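Local structure of beta-galactosidase (Bacteroides thetaiotaomicron, 5MUJ) at residues Thr156-Val161 with Glu355-Ala360; Arg108-Arg113 with Asn120-Phe125; Val223-Ala228 with Tyr307-Trp312. The protein probably hydrolyses glycosidic linkages during breakdown of the plant pectin rhamnogalacturonan II, whose side chain B oligosaccharide it binds. All coordinates share one frame; numbering follows the deposited sequence.

Contact 1 (Thr156-Val161 with Glu355-Ala360). With RAM (alpha-L-rhamnopyranose), chain B; RAM (alpha-L-rhamnopyranose), chain C.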
loop_
_atom_site.group_PDB
_atom_site.type_symbol
_atom_site.label_atom_id
_atom_site.label_comp_id
_atom_site.label_asym_id
_atom_site.label_seq_id
_atom_site.Cartn_x
_atom_site.Cartn_y
_atom_site.Cartn_z
ATOM N N THR A 156 0.199 -18.704 -9.612
ATOM C CA THR A 156 -0.473 -19.001 -8.350
ATOM C C THR A 156 0.524 -18.759 -7.214
ATOM O O THR A 156 1.677 -18.301 -7.453
ATOM C CB THR A 156 -1.046 -20.430 -8.328
ATOM O OG1 THR A 156 0.020 -21.368 -8.477
ATOM C CG2 THR A 156 -2.076 -20.625 -9.430
ATOM N N GLY A 157 0.156 -19.149 -6.007
ATOM C CA GLY A 157 0.986 -18.901 -4.847
ATOM C C GLY A 157 0.966 -17.465 -4.369
ATOM O O GLY A 157 0.114 -16.626 -4.768
ATOM N N TYR A 158 1.864 -17.212 -3.430
ATOM C CA TYR A 158 2.002 -15.901 -2.834
ATOM C C TYR A 158 2.841 -14.948 -3.714
ATOM O O TYR A 158 4.025 -15.181 -3.944
ATOM C CB TYR A 158 2.617 -16.010 -1.457
ATOM C CG TYR A 158 2.575 -14.720 -0.660
ATOM C CD1 TYR A 158 1.364 -14.266 -0.110
ATOM C CD2 TYR A 158 3.719 -13.951 -0.440
ATOM C CE1 TYR A 158 1.301 -13.088 0.649
ATOM C CE2 TYR A 158 3.660 -12.769 0.301
ATOM C CZ TYR A 158 2.454 -12.346 0.852
ATOM O OH TYR A 158 2.422 -11.184 1.592
ATOM N N GLU A 159 2.202 -13.880 -4.159
ATOM C CA GLU A 159 2.803 -12.821 -4.959
ATOM C C GLU A 159 3.509 -13.397 -6.191
ATOM O O GLU A 159 2.859 -14.055 -6.985
ATOM C CB GLU A 159 3.640 -11.877 -4.088
ATOM C CG GLU A 159 2.771 -11.116 -3.074
ATOM C CD GLU A 159 3.397 -9.883 -2.435
ATOM O OE1 GLU A 159 4.639 -9.749 -2.446
ATOM O OE2 GLU A 159 2.645 -9.052 -1.863
ATOM N N ALA A 160 4.824 -13.184 -6.306
ATOM C CA ALA A 160 5.558 -13.478 -7.516
ATOM C C ALA A 160 6.273 -14.807 -7.475
ATOM O O ALA A 160 7.157 -15.033 -8.273
ATOM C CB ALA A 160 6.539 -12.359 -7.843
ATOM N N VAL A 161 5.913 -15.699 -6.562
ATOM C CA VAL A 161 6.624 -16.987 -6.449
ATOM C C VAL A 161 6.582 -17.884 -7.715
ATOM O O VAL A 161 7.559 -18.593 -7.979
ATOM C CB VAL A 161 6.144 -17.769 -5.189
ATOM C CG1 VAL A 161 4.717 -18.266 -5.349
ATOM C CG2 VAL A 161 7.076 -18.926 -4.857
ATOM N N GLU A 355 3.089 -16.567 11.352
ATOM C CA GLU A 355 2.856 -16.005 10.034
ATOM C C GLU A 355 1.385 -15.819 9.705
ATOM O O GLU A 355 1.012 -15.719 8.541
ATOM C CB GLU A 355 3.609 -16.772 8.946
ATOM C CG GLU A 355 5.120 -16.665 9.095
ATOM C CD GLU A 355 5.856 -17.587 8.151
ATOM O OE1 GLU A 355 6.411 -17.110 7.133
ATOM O OE2 GLU A 355 5.863 -18.805 8.419
ATOM N N GLN A 356 0.571 -15.683 10.750
ATOM C CA GLN A 356 -0.784 -15.209 10.586
ATOM C C GLN A 356 -0.705 -13.743 10.184
ATOM O O GLN A 356 0.171 -13.010 10.657
ATOM C CB GLN A 356 -1.585 -15.402 11.877
ATOM C CG GLN A 356 -1.622 -16.828 12.372
ATOM C CD GLN A 356 -2.333 -16.958 13.721
ATOM O OE1 GLN A 356 -2.061 -16.233 14.664
ATOM N NE2 GLN A 356 -3.220 -17.909 13.803
ATOM N N ARG A 357 -1.598 -13.324 9.299
ATOM C CA ARG A 357 -1.505 -12.019 8.675
ATOM C C ARG A 357 -2.863 -11.328 8.621
ATOM O O ARG A 357 -3.808 -11.828 8.025
ATOM C CB ARG A 357 -0.929 -12.183 7.266
ATOM C CG ARG A 357 -0.768 -10.872 6.517
ATOM C CD ARG A 357 0.022 -11.034 5.202
ATOM N NE ARG A 357 1.410 -11.493 5.363
ATOM C CZ ARG A 357 2.514 -10.799 5.024
ATOM N NH1 ARG A 357 2.438 -9.588 4.504
ATOM N NH2 ARG A 357 3.709 -11.314 5.280
ATOM N N GLY A 358 -2.903 -10.119 9.152
ATOM C CA GLY A 358 -4.104 -9.288 9.139
ATOM C C GLY A 358 -3.764 -7.828 9.194
ATOM O O GLY A 358 -2.576 -7.455 9.144
ATOM N N ILE A 359 -4.800 -6.996 9.266
ATOM C CA ILE A 359 -4.677 -5.550 9.287
ATOM C C ILE A 359 -5.001 -5.082 10.700
ATOM O O ILE A 359 -6.036 -5.482 11.284
ATOM C CB ILE A 359 -5.610 -4.880 8.272
ATOM C CG1 ILE A 359 -5.132 -5.223 6.853
ATOM C CG2 ILE A 359 -5.682 -3.358 8.431
ATOM C CD1 ILE A 359 -6.134 -4.990 5.738
ATOM N N ALA A 360 -4.132 -4.243 11.259
ATOM C CA ALA A 360 -4.297 -3.640 12.617
ATOM C C ALA A 360 -4.244 -2.122 12.560
ATOM O O ALA A 360 -3.972 -1.513 11.518
ATOM C CB ALA A 360 -3.266 -4.132 13.547
HETATM C C1 RAM B . 7.405 -9.628 0.895
HETATM C C2 RAM B . 6.020 -9.064 0.710
HETATM C C3 RAM B . 5.217 -9.348 1.977
HETATM C C4 RAM B . 5.959 -8.712 3.154
HETATM C C5 RAM B . 7.430 -9.124 3.315
HETATM C C6 RAM B . 8.200 -8.167 4.209
HETATM O O2 RAM B . 6.139 -7.638 0.454
HETATM O O3 RAM B . 3.878 -8.854 1.886
HETATM O O4 RAM B . 5.320 -9.118 4.353
HETATM O O5 RAM B . 8.163 -9.313 2.079
HETATM C C1 RAM C . 11.787 -20.691 -5.048
HETATM C C2 RAM C . 10.681 -19.785 -4.578
HETATM C C3 RAM C . 11.230 -18.574 -3.858
HETATM C C4 RAM C . 12.226 -17.845 -4.770
HETATM C C5 RAM C . 13.287 -18.770 -5.377
HETATM C C6 RAM C . 14.015 -18.113 -6.550
HETATM O O2 RAM C . 9.998 -19.397 -5.776
HETATM O O3 RAM C . 10.114 -17.740 -3.513
HETATM O O4 RAM C . 12.771 -17.084 -3.689
HETATM O O5 RAM C . 12.723 -19.981 -5.875
#

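Contact 2 (Arg108-Arg113 with Asn120-Phe125)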
loop_
_atom_site.group_PDB
_atom_site.type_symbol
_atom_site.label_atom_id
_atom_site.label_comp_id
_atom_site.label_asym_id
_atom_site.label_seq_id
_atom_site.Cartn_x
_atom_site.Cartn_y
_atom_site.Cartn_z
ATOM N N ARG A 108 -16.262 -9.073 -2.319
ATOM C CA ARG A 108 -15.197 -8.784 -3.287
ATOM C C ARG A 108 -15.473 -7.605 -4.216
ATOM O O ARG A 108 -16.627 -7.360 -4.629
ATOM C CB ARG A 108 -14.898 -10.016 -4.142
ATOM C CG ARG A 108 -14.368 -11.232 -3.391
ATOM C CD ARG A 108 -14.518 -12.433 -4.271
ATOM N NE ARG A 108 -14.147 -13.706 -3.697
ATOM C CZ ARG A 108 -14.963 -14.536 -3.084
ATOM N NH1 ARG A 108 -16.233 -14.196 -2.816
ATOM N NH2 ARG A 108 -14.488 -15.688 -2.664
ATOM N N VAL A 109 -14.392 -6.875 -4.531
ATOM C CA VAL A 109 -14.403 -5.864 -5.594
ATOM C C VAL A 109 -13.495 -6.194 -6.780
ATOM O O VAL A 109 -13.678 -5.596 -7.851
ATOM C CB VAL A 109 -14.071 -4.449 -5.061
ATOM C CG1 VAL A 109 -15.131 -3.992 -4.064
ATOM C CG2 VAL A 109 -12.704 -4.406 -4.417
ATOM N N LEU A 110 -12.540 -7.107 -6.593
ATOM C CA LEU A 110 -11.629 -7.597 -7.694
ATOM C C LEU A 110 -11.434 -9.074 -7.449
ATOM O O LEU A 110 -10.779 -9.473 -6.477
ATOM C CB LEU A 110 -10.271 -6.888 -7.732
ATOM C CG LEU A 110 -9.985 -5.556 -8.385
ATOM C CD1 LEU A 110 -8.470 -5.479 -8.619
ATOM C CD2 LEU A 110 -10.689 -5.328 -9.702
ATOM N N SER A 111 -12.031 -9.888 -8.319
ATOM C CA SER A 111 -12.090 -11.332 -8.144
ATOM C C SER A 111 -11.178 -12.003 -9.181
ATOM O O SER A 111 -10.881 -11.405 -10.202
ATOM C CB SER A 111 -13.511 -11.800 -8.368
ATOM O OG SER A 111 -14.424 -11.066 -7.562
ATOM N N TYR A 112 -10.847 -13.268 -8.947
ATOM C CA TYR A 112 -10.105 -14.064 -9.912
ATOM C C TYR A 112 -10.833 -13.994 -11.249
ATOM O O TYR A 112 -12.036 -14.233 -11.331
ATOM C CB TYR A 112 -9.966 -15.535 -9.505
ATOM C CG TYR A 112 -9.240 -15.775 -8.213
ATOM C CD1 TYR A 112 -7.917 -15.383 -8.041
ATOM C CD2 TYR A 112 -9.908 -16.384 -7.138
ATOM C CE1 TYR A 112 -7.290 -15.575 -6.831
ATOM C CE2 TYR A 112 -9.284 -16.587 -5.923
ATOM C CZ TYR A 112 -7.957 -16.204 -5.776
ATOM O OH TYR A 112 -7.305 -16.387 -4.593
ATOM N N ARG A 113 -10.060 -13.688 -12.290
ATOM C CA ARG A 113 -10.609 -13.343 -13.551
ATOM C C ARG A 113 -10.149 -14.367 -14.632
ATOM O O ARG A 113 -9.124 -14.185 -15.347
ATOM C CB ARG A 113 -10.298 -11.889 -13.883
ATOM C CG ARG A 113 -10.907 -11.500 -15.196
ATOM C CD ARG A 113 -10.916 -10.036 -15.479
ATOM N NE ARG A 113 -9.576 -9.549 -15.849
ATOM C CZ ARG A 113 -9.358 -8.567 -16.731
ATOM N NH1 ARG A 113 -10.359 -7.983 -17.427
ATOM N NH2 ARG A 113 -8.106 -8.148 -16.937
ATOM N N ASN A 120 -5.038 -15.094 -11.712
ATOM C CA ASN A 120 -4.707 -15.633 -10.372
ATOM C C ASN A 120 -4.302 -14.599 -9.303
ATOM O O ASN A 120 -4.341 -14.914 -8.112
ATOM C CB ASN A 120 -3.608 -16.712 -10.511
ATOM C CG ASN A 120 -4.099 -17.949 -11.228
ATOM O OD1 ASN A 120 -5.273 -18.311 -11.115
ATOM N ND2 ASN A 120 -3.206 -18.631 -11.947
ATOM N N GLN A 121 -3.957 -13.370 -9.711
ATOM C CA GLN A 121 -3.541 -12.303 -8.789
ATOM C C GLN A 121 -4.260 -11.016 -9.116
ATOM O O GLN A 121 -4.137 -10.510 -10.229
ATOM C CB GLN A 121 -2.033 -12.043 -8.854
ATOM C CG GLN A 121 -1.164 -13.303 -8.720
ATOM C CD GLN A 121 -1.064 -13.796 -7.276
ATOM O OE1 GLN A 121 -1.397 -13.079 -6.354
ATOM N NE2 GLN A 121 -0.602 -15.003 -7.088
ATOM N N ARG A 122 -5.082 -10.546 -8.168
ATOM C CA ARG A 122 -5.937 -9.369 -8.346
ATOM C C ARG A 122 -5.907 -8.564 -7.051
ATOM O O ARG A 122 -6.865 -8.627 -6.250
ATOM C CB ARG A 122 -7.390 -9.798 -8.661
ATOM C CG ARG A 122 -7.529 -10.646 -9.942
ATOM C CD ARG A 122 -7.819 -9.852 -11.198
ATOM N NE ARG A 122 -9.229 -9.519 -11.269
ATOM C CZ ARG A 122 -9.774 -8.489 -11.908
ATOM N NH1 ARG A 122 -9.043 -7.666 -12.658
ATOM N NH2 ARG A 122 -11.092 -8.308 -11.833
ATOM N N GLY A 123 -4.835 -7.811 -6.795
ATOM C CA GLY A 123 -4.685 -7.098 -5.506
ATOM C C GLY A 123 -4.710 -5.602 -5.703
ATOM O O GLY A 123 -3.719 -4.991 -6.080
ATOM N N GLY A 124 -5.793 -4.941 -5.286
ATOM C CA GLY A 124 -6.078 -3.576 -5.691
ATOM C C GLY A 124 -5.916 -2.449 -4.699
ATOM O O GLY A 124 -6.031 -2.645 -3.461
ATOM N N PHE A 125 -5.725 -1.236 -5.245
ATOM C CA PHE A 125 -5.359 -0.050 -4.517
ATOM C C PHE A 125 -6.106 1.135 -5.145
ATOM O O PHE A 125 -5.768 1.668 -6.194
ATOM C CB PHE A 125 -3.872 0.226 -4.545
ATOM C CG PHE A 125 -3.030 -0.986 -4.266
ATOM C CD1 PHE A 125 -2.888 -1.494 -2.991
ATOM C CD2 PHE A 125 -2.418 -1.633 -5.309
ATOM C CE1 PHE A 125 -2.121 -2.634 -2.766
ATOM C CE2 PHE A 125 -1.654 -2.764 -5.119
ATOM C CZ PHE A 125 -1.513 -3.281 -3.843
#

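Contact 3 (Val223-Ala228 with Tyr307-Trp312)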
loop_
_atom_site.group_PDB
_atom_site.type_symbol
_atom_site.label_atom_id
_atom_site.label_comp_id
_atom_site.label_asym_id
_atom_site.label_seq_id
_atom_site.Cartn_x
_atom_site.Cartn_y
_atom_site.Cartn_z
ATOM N N VAL A 223 0.164 10.893 -11.427
ATOM C CA VAL A 223 1.459 10.490 -10.919
ATOM C C VAL A 223 1.373 9.207 -10.151
ATOM O O VAL A 223 0.714 9.185 -9.138
ATOM C CB VAL A 223 2.059 11.590 -9.995
ATOM C CG1 VAL A 223 3.399 11.154 -9.407
ATOM C CG2 VAL A 223 2.178 12.933 -10.720
HETATM N N MSE A 224 2.021 8.168 -10.597
HETATM C CA MSE A 224 2.028 6.892 -9.968
HETATM C C MSE A 224 3.264 6.656 -9.166
HETATM O O MSE A 224 4.337 6.852 -9.662
HETATM C CB MSE A 224 1.869 5.810 -11.024
HETATM C CG MSE A 224 1.928 4.495 -10.338
HETATM SE SE MSE A 224 2.064 2.975 -11.619
HETATM C CE MSE A 224 0.462 3.227 -12.731
ATOM N N PHE A 225 3.120 6.273 -7.894
ATOM C CA PHE A 225 4.173 5.901 -7.032
ATOM C C PHE A 225 4.033 4.376 -6.896
ATOM O O PHE A 225 3.034 3.838 -6.618
ATOM C CB PHE A 225 4.194 6.586 -5.616
ATOM C CG PHE A 225 4.851 7.922 -5.585
ATOM C CD1 PHE A 225 4.235 8.997 -6.116
ATOM C CD2 PHE A 225 6.144 8.100 -5.087
ATOM C CE1 PHE A 225 4.819 10.202 -6.124
ATOM C CE2 PHE A 225 6.745 9.352 -5.120
ATOM C CZ PHE A 225 6.054 10.411 -5.596
ATOM N N TYR A 226 5.089 3.659 -7.245
ATOM C CA TYR A 226 5.063 2.192 -7.182
ATOM C C TYR A 226 6.395 1.594 -6.795
ATOM O O TYR A 226 7.450 2.212 -7.004
ATOM C CB TYR A 226 4.561 1.547 -8.491
ATOM C CG TYR A 226 5.438 1.628 -9.738
ATOM C CD1 TYR A 226 5.657 2.842 -10.386
ATOM C CD2 TYR A 226 5.940 0.464 -10.301
ATOM C CE1 TYR A 226 6.387 2.890 -11.576
ATOM C CE2 TYR A 226 6.719 0.513 -11.455
ATOM C CZ TYR A 226 6.911 1.739 -12.078
ATOM O OH TYR A 226 7.632 1.844 -13.265
ATOM N N ASN A 227 6.354 0.426 -6.171
ATOM C CA ASN A 227 7.573 -0.295 -5.811
ATOM C C ASN A 227 7.697 -1.566 -6.653
ATOM O O ASN A 227 6.742 -2.087 -7.208
ATOM C CB ASN A 227 7.751 -0.525 -4.276
ATOM C CG ASN A 227 6.599 -1.274 -3.634
ATOM O OD1 ASN A 227 5.507 -0.708 -3.457
ATOM N ND2 ASN A 227 6.868 -2.504 -3.178
ATOM N N ALA A 228 8.946 -1.966 -6.885
ATOM C CA ALA A 228 9.252 -3.050 -7.804
ATOM C C ALA A 228 10.603 -3.604 -7.405
ATOM O O ALA A 228 11.313 -2.947 -6.692
ATOM C CB ALA A 228 9.299 -2.517 -9.231
ATOM N N TYR A 307 9.587 18.342 -0.990
ATOM C CA TYR A 307 8.856 19.507 -1.541
ATOM C C TYR A 307 8.510 19.324 -3.026
ATOM O O TYR A 307 7.580 19.986 -3.536
ATOM C CB TYR A 307 9.642 20.806 -1.363
ATOM C CG TYR A 307 9.786 21.208 0.074
ATOM C CD1 TYR A 307 8.698 21.750 0.769
ATOM C CD2 TYR A 307 10.998 21.057 0.752
ATOM C CE1 TYR A 307 8.813 22.121 2.102
ATOM C CE2 TYR A 307 11.116 21.413 2.086
ATOM C CZ TYR A 307 10.022 21.949 2.757
ATOM O OH TYR A 307 10.109 22.325 4.088
ATOM N N ASP A 308 9.225 18.403 -3.683
ATOM C CA ASP A 308 9.202 18.263 -5.155
ATOM C C ASP A 308 8.843 16.868 -5.724
ATOM O O ASP A 308 8.959 16.649 -6.930
ATOM C CB ASP A 308 10.553 18.726 -5.718
ATOM C CG ASP A 308 11.710 17.812 -5.351
ATOM O OD1 ASP A 308 11.502 16.644 -4.967
ATOM O OD2 ASP A 308 12.863 18.276 -5.462
ATOM N N LEU A 309 8.421 15.950 -4.856
ATOM C CA LEU A 309 8.055 14.570 -5.192
ATOM C C LEU A 309 9.191 13.646 -5.611
ATOM O O LEU A 309 8.963 12.452 -5.712
ATOM C CB LEU A 309 6.914 14.499 -6.219
ATOM C CG LEU A 309 5.577 15.075 -5.752
ATOM C CD1 LEU A 309 4.601 15.149 -6.924
ATOM C CD2 LEU A 309 4.970 14.217 -4.654
ATOM N N VAL A 310 10.414 14.170 -5.778
ATOM C CA VAL A 310 11.532 13.392 -6.321
ATOM C C VAL A 310 12.682 13.181 -5.319
ATOM O O VAL A 310 13.238 12.098 -5.242
ATOM C CB VAL A 310 12.049 14.064 -7.602
ATOM C CG1 VAL A 310 13.383 13.467 -8.016
ATOM C CG2 VAL A 310 11.001 13.915 -8.709
ATOM N N ASN A 311 13.038 14.228 -4.588
ATOM C CA ASN A 311 14.101 14.172 -3.599
ATOM C C ASN A 311 13.481 14.039 -2.217
ATOM O O ASN A 311 12.795 14.941 -1.770
ATOM C CB ASN A 311 14.938 15.435 -3.675
ATOM C CG ASN A 311 15.565 15.617 -5.025
ATOM O OD1 ASN A 311 15.206 16.516 -5.760
ATOM N ND2 ASN A 311 16.459 14.721 -5.371
ATOM N N TRP A 312 13.743 12.912 -1.569
ATOM C CA TRP A 312 13.047 12.534 -0.334
ATOM C C TRP A 312 14.016 12.573 0.818
ATOM O O TRP A 312 15.087 12.020 0.720
ATOM C CB TRP A 312 12.449 11.143 -0.524
ATOM C CG TRP A 312 11.271 11.214 -1.454
ATOM C CD1 TRP A 312 11.266 10.977 -2.796
ATOM C CD2 TRP A 312 9.908 11.600 -1.111
ATOM N NE1 TRP A 312 10.009 11.224 -3.322
ATOM C CE2 TRP A 312 9.148 11.552 -2.304
ATOM C CE3 TRP A 312 9.261 11.957 0.086
ATOM C CZ2 TRP A 312 7.785 11.885 -2.348
ATOM C CZ3 TRP A 312 7.883 12.277 0.059
ATOM C CH2 TRP A 312 7.159 12.241 -1.151
#

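Contact 1 (Thr156-Val161 with Glu355-Ala360)
R357 grips hydroxyl O4 of the chain B rhamnose with both terminal nitrogens, NH1 and NH2 each donating to it at 2.9 Å, while Y158 holds the next hydroxyl of the same sugar, its OH lying 2.8 Å from O3. The two donors of R357 straddle O4, which sits at the edge of the guanidinium near its plane, and O3 likewise lies near the plane of the Y158 ring. Between the two side chains themselves there is contact without a bond. Y158 OH stands over one face of the guanidinium, toward its rim and 3.3 Å from NH1, at an angle too poor for hydrogen bonding; ring and guanidinium planes are 57° apart. The sugar joins them.

The fold explains how two side chains from such distant parts of the sequence meet. Five four-stranded antiparallel sheets form a five-bladed beta-propeller, and R357 begins strand 357-363, in the blade that also takes in the N-terminal strand 45-51 and so closes the ring. Y158 belongs to the loop between strands 146-153 and 166-172 of another blade. R357 reaches across from its strand with CG opposite the backbone N (chi1 -179°) and bends only at chi3, while a salt bridge from NH1 to D61 fixes its head. Hydrogen bonds with K334 and H333 add to the hold on bound rhamnose.

A type II' turn from Y158 to V161, closed by V161 N to Y158 O at 3.3 Å, presents the loop residues to the glycan. E159 lays CG over one face of the Y158 ring and brings OE1 to 3.5 Å from C2 of the chain B rhamnose, with OE2 hydrogen-bonded to Y90. At the far end of the turn, V161 CG2 lies against O2 of the chain C rhamnose.

Contact 2 (Arg108-Arg113 with Asn120-Phe125)
R122 reaches across to L110, S111 and R113, and it has the largest share of the buried surface. CB lies 4.0 Å from L110 O, and CG closes to 3.4 Å from S111 O. Bends at chi2 (-92°) and chi3 (-80°) then wrap the chain round that same carbonyl, with CD passing near R113 CB. NE makes the one hydrogen bond between the segments, to S111 O at 2.7 Å and nearly straight at 169°; the oxygen lies close to the guanidinium plane, although the donor is tilted from the plane of the carbonyl. Beyond NE the flat head is sandwiched, with R113 CB over one face and L110 over the other, where L110 CD2 comes to 3.7 Å from NH2. At the tips, NH1 forms a salt bridge with D118 and NH2 another with E181, which also binds S111 OG.

The segments run roughly antiparallel where they touch. They flank the link by which the propeller passes from the outermost strand of one blade, 104-110, to the first strand of the next, 121-126. Close to this link the edge of the Y112 ring meets the N120 backbone, CE1 lying 3.3 Å from N120 O, while Y112 OH bonds to G89 O.

R113 NE comes to 3.7 Å from R122 NH1, the two guanidiniums nearly parallel. The D118 carboxylate bridges them, one oxygen to each arginine, and R113 also binds D186 and L185 O. The shared D118, with E181 and D186 on the separate arginines, probably offsets their repulsion, while S111 O takes the NE hydrogen.

Contact 3 (Val223-Ala228 with Tyr307-Trp312)
F225 pushes the end of its ring into the angle between L309 and W312, and the close part of the contact is confined to these three residues. CZ comes to 3.6 Å from L309 O, which lies at the ring edge near its plane, and to 4.1 Å from L309 CD2. Alongside, CE2 meets W312 CZ2 at 3.9 Å, approaching obliquely. With CG opposite the carbonyl carbon (chi1 -84°), the F225 ring projects from strand 222-231 toward the loop, where M285 and I244 also pack on it.

In propeller terms this is a junction between adjacent blades: the strand belongs to one, and the loop joins the outer strands 299-306 and 313-314 of the next. W312 is tied back to the loop by NE1, which donates to L309 O at 2.9 Å, from above the carbonyl plane and with an N-H...O angle of 136°.

Away from F225 the loop becomes polar and more exposed, held by bonds within itself and to S306, not by strand 222-231. D308 OD1 accepts V310 N at 2.8 Å, an Asx turn, and also N311 N at 2.9 Å, almost straight at 175°. The second bond uses the syn lone pair, whereas V310 N arrives on the anti side and out of the carboxylate plane.

One face of the loop is therefore apolar and the other self-bonded. L309 O belongs to both worlds: it receives the indole N-H while facing the weakly positive rim of a phenyl ring, so it can probably face the other blade without a polar partner from F225's strand.

How the contacts relate
Three uses of the propeller's blade-to-blade geometry appear here. Contact 1 is buried and works through its ligand, spanning two blades with little direct surface between its segments. Contact 2, partly buried, buries far more surface between its segments and relies on arginines matched to acids; contact 3 is buried and largely apolar. Contacts 1 and 2 share the blade of strands 121-126 to 183-184 and touch through a probable hydrogen bond from Q121 NE2 to G157 O (2.9 Å), which connects the inner strand to the sugar-binding loop. Contact 3 stands apart, its centre about 25 Å from each of the others and across the chain's centre from contact 1.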